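Local coordinates for protein rhamnosidase B (Bacillus sp., PDB 2OKX) that releases terminal alpha-L-rhamnose from glycosides by hydrolysis, as a member of glycoside hydrolase family 78, at residues R24-G28 with W163-F168; D126-E132 with D170-A176. All coordinates share one frame; numbering follows the deposited sequence.

In the fold
From the N terminus the chain first lays down strand 22-31, which holds residues 24-28. About a hundred residues on, 126-132 turns into strand 130-133, which pairs with strand 22-31. The chain then passes through strand 153-155 and returns as the loop 163-168, closing interaction 1 over strand 22-31. Only a few residues further, 170-176 runs into strand 174-181 and closes the shorter loop of interaction 2 against strand 130-133. The two contacts cross, since their segments alternate along the chain. They meet on one antiparallel sheet, and Arg27 NE of interaction 1 is joined to Asp170 OD2 of interaction 2 by a salt bridge.

Interaction 1 of 2, residues R24-G28 with W163-F168; sequences RCFRG and WALPAF
Arg27 and Cys25 project from the same face of strand 22-31, in the antiparallel sheet of the N-terminal domain, probably a galactose-binding-like beta-sandwich, onto the loop that leads to strand 174-181. The Arg27 chain leaves CB with CG anti to its own carbonyl carbon (chi1 -76°) and extends toward the loop. CG and then CD pass Trp163 O, CD at 3.2 Å, before a bend at chi3 turns the guanidinium toward the Leu165-Phe168 type I turn. NE lies near the edge of the Phe168 ring and forms a salt bridge with Asp170. At the tip, NH1 donates to Trp163 O at 2.8 Å and to Leu165 O at 2.9 Å, both from above the carbonyl planes; NH2 adds a weak bond to Leu165 O. Phe168 CB lies over one guanidinium face, toward its rim, and the phenyl ring is inclined 61° to the guanidinium plane. A long, multiply donating arginine suits converging carbonyls; a leucine here would probably leave Asp170 OD2 without its salt bridge and take from Trp163 O and Leu165 O the donor tying loop to strand. Small Cys25 lets the Trp163 indole settle close: SG sits 3.6 Å from the six-membered ring centroid, a sulfur-aromatic contact, with Ala164 CB on the opposite face. Leu165 O also accepts from Phe168 N, which approaches from the opposite face of the carbonyl plane to Arg27 NH1.

Interaction 2 of 2, residues D126-E132 with D170-A176; sequences DAAWRTE and DGGWAQA
Arg130 and Glu132 reach the segment 170-176 through bends at chi2: -85° in Arg130 carries its guanidinium to Trp173 O, and -68° in Glu132 folds its carboxylate back to Ala174 N. Arg130 NH1 donates to Trp173 O at 2.9 Å, with the donor in the carbonyl plane and the oxygen near the guanidinium plane, so this bond helps fix how the flat group is turned. Asp170 O and Gly171 CA lie over one guanidinium face, toward its rim. The Asp170 carboxylate crosses the Arg130 chain at about a right angle, OD2 coming 3.4 Å from CG, but that oxygen is engaged by Arg27 in a salt bridge. OD1 stays 4.4 Å from Arg130 NE, well out of the guanidinium plane, so any attraction is probably one of charge alone.

Glu132 has two uses. Its methylene CG rests over the five-membered ring of Trp173, 3.4 Å from the centroid, as a CH-pi contact, while Asp170 CB lies over the opposite face of the indole. Further out, OE2 accepts from Ala174 N at 2.9 Å in a nearly straight bond of 171°, meeting it on the anti side of the carboxylate.

The small methyl of Ala176 suits its buried spot among Trp129 CB, Thr131 CG2 and Ile11 of strand 9-12; its CA packs 3.7 Å from Thr131 CG2, while Thr131 OG1 bonds to Cys25 O. Before the strand, Asp126 OD2 accepts from Ala128 N in an Asx turn within a type I turn. Two backbone bonds, Ala176 N to Trp129 O at 2.8 Å and Thr131 N to Ala174 O at 3.0 Å, flank Arg130 and Gln175, a non-hydrogen-bonded pair in the antiparallel sheet of the N-terminal domain, consistent with a galactose-binding-like beta-sandwich.

Interaction 1 of 2, residues R24-G28 with W163-F168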
ATOM      1  N   ARG A  24      18.250   1.761 -14.854  1.00 26.87           N
ATOM      2  CA  ARG A  24      19.257   1.365 -15.830  1.00 27.72           C
ATOM      3  C   ARG A  24      18.713   0.514 -16.974  1.00 27.93           C
ATOM      4  O   ARG A  24      17.921  -0.402 -16.760  1.00 27.67           O
ATOM      5  CB  ARG A  24      20.380   0.620 -15.102  1.00 28.71           C
ATOM      6  CG  ARG A  24      21.460   0.025 -15.991  1.00 29.82           C
ATOM      7  CD  ARG A  24      22.610  -0.502 -15.136  1.00 28.22           C
ATOM      8  NE  ARG A  24      23.367   0.588 -14.527  1.00 29.86           N
ATOM      9  CZ  ARG A  24      24.236   1.354 -15.180  1.00 30.96           C
ATOM     10  NH1 ARG A  24      24.469   1.151 -16.472  1.00 31.28           N
ATOM     11  NH2 ARG A  24      24.871   2.331 -14.545  1.00 31.27           N
ATOM     12  N   CYS A  25      19.160   0.828 -18.188  1.00 28.99           N
ATOM     13  CA  CYS A  25      18.741   0.120 -19.395  1.00 29.18           C
ATOM     14  C   CYS A  25      19.711  -0.987 -19.789  1.00 30.60           C
ATOM     15  O   CYS A  25      20.922  -0.863 -19.604  1.00 31.09           O
ATOM     16  CB  CYS A  25      18.638   1.095 -20.571  1.00 28.09           C
ATOM     17  SG  CYS A  25      17.586   2.532 -20.299  1.00 30.89           S
ATOM     18  N   PHE A  26      19.165  -2.067 -20.342  1.00 30.02           N
ATOM     19  CA  PHE A  26      19.965  -3.191 -20.808  1.00 30.45           C
ATOM     20  C   PHE A  26      19.467  -3.613 -22.186  1.00 32.58           C
ATOM     21  O   PHE A  26      18.265  -3.588 -22.454  1.00 32.03           O
ATOM     22  CB  PHE A  26      19.868  -4.383 -19.849  1.00 29.27           C
ATOM     23  CG  PHE A  26      20.488  -4.136 -18.503  1.00 30.39           C
ATOM     24  CD1 PHE A  26      19.756  -3.539 -17.480  1.00 29.04           C
ATOM     25  CD2 PHE A  26      21.813  -4.492 -18.262  1.00 28.65           C
ATOM     26  CE1 PHE A  26      20.333  -3.299 -16.237  1.00 29.08           C
ATOM     27  CE2 PHE A  26      22.402  -4.257 -17.022  1.00 28.50           C
ATOM     28  CZ  PHE A  26      21.661  -3.659 -16.007  1.00 29.12           C
ATOM     29  N   ARG A  27      20.399  -3.984 -23.060  1.00 32.14           N
ATOM     30  CA  ARG A  27      20.064  -4.425 -24.409  1.00 33.55           C
ATOM     31  C   ARG A  27      20.851  -5.675 -24.770  1.00 35.48           C
ATOM     32  O   ARG A  27      22.054  -5.765 -24.518  1.00 35.06           O
ATOM     33  CB  ARG A  27      20.360  -3.327 -25.437  1.00 32.87           C
ATOM     34  CG  ARG A  27      19.345  -2.186 -25.464  1.00 32.88           C
ATOM     35  CD  ARG A  27      19.780  -1.094 -26.429  1.00 31.37           C
ATOM     36  NE  ARG A  27      19.953  -1.601 -27.787  1.00 32.94           N
ATOM     37  CZ  ARG A  27      18.965  -1.775 -28.658  1.00 34.60           C
ATOM     38  NH1 ARG A  27      17.716  -1.478 -28.321  1.00 33.04           N
ATOM     39  NH2 ARG A  27      19.224  -2.256 -29.867  1.00 33.95           N
ATOM     40  N   GLY A  28      20.156  -6.642 -25.354  1.00 36.64           N
ATOM     41  CA  GLY A  28      20.785  -7.880 -25.760  1.00 38.30           C
ATOM     42  C   GLY A  28      20.144  -8.343 -27.051  1.00 39.90           C
ATOM     43  O   GLY A  28      18.927  -8.258 -27.208  1.00 39.05           O
ATOM     44  N   TRP A 163      15.583   3.791 -27.178  1.00 31.41           N
ATOM     45  CA  TRP A 163      16.584   2.879 -26.628  1.00 30.38           C
ATOM     46  C   TRP A 163      16.174   1.407 -26.580  1.00 31.49           C
ATOM     47  O   TRP A 163      17.030   0.523 -26.505  1.00 30.20           O
ATOM     48  CB  TRP A 163      16.994   3.321 -25.217  1.00 30.71           C
ATOM     49  CG  TRP A 163      15.930   3.104 -24.170  1.00 28.58           C
ATOM     50  CD1 TRP A 163      14.967   3.989 -23.780  1.00 27.95           C
ATOM     51  CD2 TRP A 163      15.720   1.914 -23.399  1.00 27.18           C
ATOM     52  NE1 TRP A 163      14.169   3.425 -22.813  1.00 25.93           N
ATOM     53  CE2 TRP A 163      14.608   2.152 -22.561  1.00 26.99           C
ATOM     54  CE3 TRP A 163      16.362   0.672 -23.335  1.00 26.81           C
ATOM     55  CZ2 TRP A 163      14.121   1.189 -21.668  1.00 26.23           C
ATOM     56  CZ3 TRP A 163      15.880  -0.287 -22.445  1.00 27.95           C
ATOM     57  CH2 TRP A 163      14.768  -0.020 -21.624  1.00 28.16           C
ATOM     58  N   ALA A 164      14.871   1.137 -26.619  1.00 30.87           N
ATOM     59  CA  ALA A 164      14.388  -0.237 -26.553  1.00 31.20           C
ATOM     60  C   ALA A 164      14.050  -0.849 -27.907  1.00 30.71           C
ATOM     61  O   ALA A 164      13.725  -2.034 -27.989  1.00 30.65           O
ATOM     62  CB  ALA A 164      13.172  -0.314 -25.636  1.00 32.18           C
ATOM     63  N   LEU A 165      14.134  -0.053 -28.968  1.00 31.38           N
ATOM     64  CA  LEU A 165      13.809  -0.548 -30.302  1.00 33.52           C
ATOM     65  C   LEU A 165      14.932  -1.363 -30.936  1.00 34.27           C
ATOM     66  O   LEU A 165      16.111  -1.113 -30.695  1.00 34.50           O
ATOM     67  CB  LEU A 165      13.427   0.618 -31.218  1.00 33.20           C
ATOM     68  CG  LEU A 165      12.226   1.449 -30.755  1.00 34.74           C
ATOM     69  CD1 LEU A 165      11.911   2.512 -31.795  1.00 36.70           C
ATOM     70  CD2 LEU A 165      11.019   0.544 -30.537  1.00 33.97           C
ATOM     71  N   PRO A 166      14.572  -2.362 -31.755  1.00 36.22           N
ATOM     72  CA  PRO A 166      15.521  -3.241 -32.444  1.00 37.62           C
ATOM     73  C   PRO A 166      16.569  -2.506 -33.280  1.00 39.13           C
ATOM     74  O   PRO A 166      17.734  -2.904 -33.318  1.00 41.58           O
ATOM     75  CB  PRO A 166      14.612  -4.113 -33.307  1.00 38.43           C
ATOM     76  CG  PRO A 166      13.377  -4.229 -32.465  1.00 37.55           C
ATOM     77  CD  PRO A 166      13.186  -2.805 -31.995  1.00 36.41           C
ATOM     78  N   ALA A 167      16.154  -1.433 -33.942  1.00 38.97           N
ATOM     79  CA  ALA A 167      17.058  -0.667 -34.795  1.00 39.29           C
ATOM     80  C   ALA A 167      17.878   0.392 -34.061  1.00 39.30           C
ATOM     81  O   ALA A 167      18.653   1.123 -34.680  1.00 40.17           O
ATOM     82  CB  ALA A 167      16.266  -0.014 -35.919  1.00 39.35           C
ATOM     83  N   PHE A 168      17.713   0.482 -32.746  1.00 37.62           N
ATOM     84  CA  PHE A 168      18.454   1.471 -31.974  1.00 36.94           C
ATOM     85  C   PHE A 168      19.952   1.187 -32.002  1.00 36.69           C
ATOM     86  O   PHE A 168      20.380   0.040 -31.890  1.00 37.35           O
ATOM     87  CB  PHE A 168      17.959   1.500 -30.524  1.00 35.04           C
ATOM     88  CG  PHE A 168      18.649   2.528 -29.670  1.00 33.72           C
ATOM     89  CD1 PHE A 168      19.698   2.164 -28.830  1.00 34.78           C
ATOM     90  CD2 PHE A 168      18.270   3.863 -29.727  1.00 33.58           C
ATOM     91  CE1 PHE A 168      20.359   3.119 -28.058  1.00 32.28           C
ATOM     92  CE2 PHE A 168      18.925   4.828 -28.960  1.00 33.85           C
ATOM     93  CZ  PHE A 168      19.972   4.453 -28.124  1.00 33.41           C
TER

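Interaction 2 of 2, residues D126-E132 with D170-A176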
ATOM      1  N   ASP A 126      24.757 -11.505 -20.063  1.00 33.98           N
ATOM      2  CA  ASP A 126      26.175 -11.648 -19.763  1.00 36.02           C
ATOM      3  C   ASP A 126      26.924 -10.406 -20.227  1.00 36.03           C
ATOM      4  O   ASP A 126      26.314  -9.459 -20.724  1.00 36.31           O
ATOM      5  CB  ASP A 126      26.751 -12.906 -20.430  1.00 36.53           C
ATOM      6  CG  ASP A 126      26.695 -12.854 -21.945  1.00 36.42           C
ATOM      7  OD1 ASP A 126      26.913 -13.911 -22.573  1.00 39.36           O
ATOM      8  OD2 ASP A 126      26.444 -11.771 -22.512  1.00 37.37           O
ATOM      9  N   ALA A 127      28.242 -10.416 -20.062  1.00 37.12           N
ATOM     10  CA  ALA A 127      29.089  -9.285 -20.435  1.00 36.91           C
ATOM     11  C   ALA A 127      28.906  -8.791 -21.870  1.00 36.49           C
ATOM     12  O   ALA A 127      29.326  -7.681 -22.201  1.00 36.38           O
ATOM     13  CB  ALA A 127      30.555  -9.641 -20.191  1.00 37.01           C
ATOM     14  N   ALA A 128      28.283  -9.606 -22.717  1.00 35.99           N
ATOM     15  CA  ALA A 128      28.059  -9.231 -24.108  1.00 37.12           C
ATOM     16  C   ALA A 128      26.949  -8.193 -24.244  1.00 38.54           C
ATOM     17  O   ALA A 128      26.888  -7.462 -25.235  1.00 39.45           O
ATOM     18  CB  ALA A 128      27.726 -10.463 -24.936  1.00 37.98           C
ATOM     19  N   TRP A 129      26.070  -8.132 -23.247  1.00 38.08           N
ATOM     20  CA  TRP A 129      24.969  -7.175 -23.261  1.00 37.66           C
ATOM     21  C   TRP A 129      25.473  -5.755 -23.045  1.00 37.24           C
ATOM     22  O   TRP A 129      26.550  -5.545 -22.489  1.00 37.00           O
ATOM     23  CB  TRP A 129      23.950  -7.528 -22.174  1.00 37.25           C
ATOM     24  CG  TRP A 129      23.079  -8.698 -22.514  1.00 37.25           C
ATOM     25  CD1 TRP A 129      23.482  -9.912 -22.991  1.00 38.42           C
ATOM     26  CD2 TRP A 129      21.656  -8.776 -22.370  1.00 37.45           C
ATOM     27  NE1 TRP A 129      22.399 -10.743 -23.153  1.00 39.25           N
ATOM     28  CE2 TRP A 129      21.264 -10.071 -22.779  1.00 38.37           C
ATOM     29  CE3 TRP A 129      20.672  -7.878 -21.934  1.00 36.60           C
ATOM     30  CZ2 TRP A 129      19.927 -10.491 -22.764  1.00 38.00           C
ATOM     31  CZ3 TRP A 129      19.343  -8.296 -21.919  1.00 35.54           C
ATOM     32  CH2 TRP A 129      18.986  -9.592 -22.332  1.00 36.34           C
ATOM     33  N   ARG A 130      24.682  -4.785 -23.491  1.00 37.16           N
ATOM     34  CA  ARG A 130      25.017  -3.371 -23.361  1.00 37.98           C
ATOM     35  C   ARG A 130      24.162  -2.766 -22.252  1.00 37.32           C
ATOM     36  O   ARG A 130      23.053  -3.239 -21.990  1.00 35.87           O
ATOM     37  CB  ARG A 130      24.716  -2.641 -24.668  1.00 40.97           C
ATOM     38  CG  ARG A 130      25.376  -3.239 -25.897  1.00 45.77           C
ATOM     39  CD  ARG A 130      26.788  -2.724 -26.072  1.00 49.18           C
ATOM     40  NE  ARG A 130      27.327  -3.088 -27.380  1.00 52.39           N
ATOM     41  CZ  ARG A 130      28.407  -2.533 -27.920  1.00 53.36           C
ATOM     42  NH1 ARG A 130      29.067  -1.587 -27.265  1.00 55.19           N
ATOM     43  NH2 ARG A 130      28.822  -2.918 -29.119  1.00 55.14           N
ATOM     44  N   THR A 131      24.671  -1.715 -21.614  1.00 35.78           N
ATOM     45  CA  THR A 131      23.938  -1.058 -20.540  1.00 35.17           C
ATOM     46  C   THR A 131      24.339   0.399 -20.339  1.00 36.19           C
ATOM     47  O   THR A 131      25.499   0.773 -20.525  1.00 37.70           O
ATOM     48  CB  THR A 131      24.122  -1.801 -19.199  1.00 35.30           C
ATOM     49  OG1 THR A 131      23.368  -1.137 -18.177  1.00 33.85           O
ATOM     50  CG2 THR A 131      25.591  -1.829 -18.798  1.00 34.85           C
ATOM     51  N   GLU A 132      23.357   1.213 -19.964  1.00 34.46           N
ATOM     52  CA  GLU A 132      23.539   2.639 -19.702  1.00 35.19           C
ATOM     53  C   GLU A 132      22.371   3.086 -18.826  1.00 34.97           C
ATOM     54  O   GLU A 132      21.288   2.504 -18.892  1.00 32.90           O
ATOM     55  CB  GLU A 132      23.513   3.453 -21.004  1.00 36.84           C
ATOM     56  CG  GLU A 132      24.717   3.278 -21.923  1.00 40.37           C
ATOM     57  CD  GLU A 132      26.001   3.861 -21.350  1.00 42.97           C
ATOM     58  OE1 GLU A 132      26.001   5.053 -20.975  1.00 44.39           O
ATOM     59  OE2 GLU A 132      27.013   3.126 -21.284  1.00 43.33           O
ATOM     60  N   ASP A 170      23.197   1.173 -30.193  1.00 37.52           N
ATOM     61  CA  ASP A 170      23.790   1.197 -28.862  1.00 39.51           C
ATOM     62  C   ASP A 170      25.293   0.947 -28.925  1.00 40.14           C
ATOM     63  O   ASP A 170      25.899   0.505 -27.950  1.00 40.03           O
ATOM     64  CB  ASP A 170      23.130   0.136 -27.978  1.00 38.82           C
ATOM     65  CG  ASP A 170      23.316  -1.270 -28.518  1.00 40.29           C
ATOM     66  OD1 ASP A 170      23.931  -1.421 -29.597  1.00 40.10           O
ATOM     67  OD2 ASP A 170      22.845  -2.225 -27.868  1.00 38.79           O
ATOM     68  N   GLY A 171      25.889   1.237 -30.078  1.00 40.92           N
ATOM     69  CA  GLY A 171      27.316   1.034 -30.244  1.00 42.40           C
ATOM     70  C   GLY A 171      28.153   1.764 -29.210  1.00 42.27           C
ATOM     71  O   GLY A 171      29.211   1.279 -28.808  1.00 42.72           O
ATOM     72  N   GLY A 172      27.677   2.928 -28.774  1.00 42.27           N
ATOM     73  CA  GLY A 172      28.409   3.707 -27.791  1.00 41.93           C
ATOM     74  C   GLY A 172      28.123   3.331 -26.348  1.00 42.21           C
ATOM     75  O   GLY A 172      28.634   3.964 -25.424  1.00 41.41           O
ATOM     76  N   TRP A 173      27.308   2.301 -26.150  1.00 40.75           N
ATOM     77  CA  TRP A 173      26.959   1.849 -24.809  1.00 40.45           C
ATOM     78  C   TRP A 173      28.032   0.953 -24.217  1.00 40.10           C
ATOM     79  O   TRP A 173      28.626   0.134 -24.918  1.00 40.88           O
ATOM     80  CB  TRP A 173      25.636   1.080 -24.838  1.00 38.43           C
ATOM     81  CG  TRP A 173      24.420   1.947 -24.936  1.00 36.83           C
ATOM     82  CD1 TRP A 173      24.325   3.174 -25.531  1.00 35.00           C
ATOM     83  CD2 TRP A 173      23.108   1.629 -24.460  1.00 35.57           C
ATOM     84  NE1 TRP A 173      23.033   3.639 -25.454  1.00 34.72           N
ATOM     85  CE2 TRP A 173      22.266   2.710 -24.802  1.00 34.67           C
ATOM     86  CE3 TRP A 173      22.563   0.533 -23.777  1.00 34.88           C
ATOM     87  CZ2 TRP A 173      20.902   2.727 -24.482  1.00 34.59           C
ATOM     88  CZ3 TRP A 173      21.205   0.551 -23.461  1.00 34.89           C
ATOM     89  CH2 TRP A 173      20.393   1.643 -23.815  1.00 31.95           C
ATOM     90  N   ALA A 174      28.266   1.106 -22.920  1.00 39.51           N
ATOM     91  CA  ALA A 174      29.254   0.298 -22.224  1.00 38.50           C
ATOM     92  C   ALA A 174      28.744  -1.135 -22.153  1.00 38.73           C
ATOM     93  O   ALA A 174      27.546  -1.385 -22.313  1.00 38.55           O
ATOM     94  CB  ALA A 174      29.476   0.843 -20.819  1.00 37.40           C
ATOM     95  N   GLN A 175      29.655  -2.073 -21.924  1.00 37.43           N
ATOM     96  CA  GLN A 175      29.289  -3.476 -21.812  1.00 37.44           C
ATOM     97  C   GLN A 175      28.841  -3.720 -20.380  1.00 38.56           C
ATOM     98  O   GLN A 175      29.312  -3.055 -19.458  1.00 38.03           O
ATOM     99  CB  GLN A 175      30.487  -4.374 -22.129  1.00 38.14           C
ATOM    100  CG  GLN A 175      31.027  -4.229 -23.542  1.00 37.40           C
ATOM    101  CD  GLN A 175      29.985  -4.539 -24.594  1.00 38.60           C
ATOM    102  OE1 GLN A 175      29.356  -5.596 -24.565  1.00 39.80           O
ATOM    103  NE2 GLN A 175      29.798  -3.619 -25.533  1.00 38.10           N
ATOM    104  N   ALA A 176      27.927  -4.665 -20.194  1.00 38.73           N
ATOM    105  CA  ALA A 176      27.434  -4.982 -18.861  1.00 39.43           C
ATOM    106  C   ALA A 176      28.496  -5.767 -18.101  1.00 39.74           C
ATOM    107  O   ALA A 176      29.344  -6.415 -18.707  1.00 39.75           O
ATOM    108  CB  ALA A 176      26.148  -5.795 -18.957  1.00 36.75           C
TER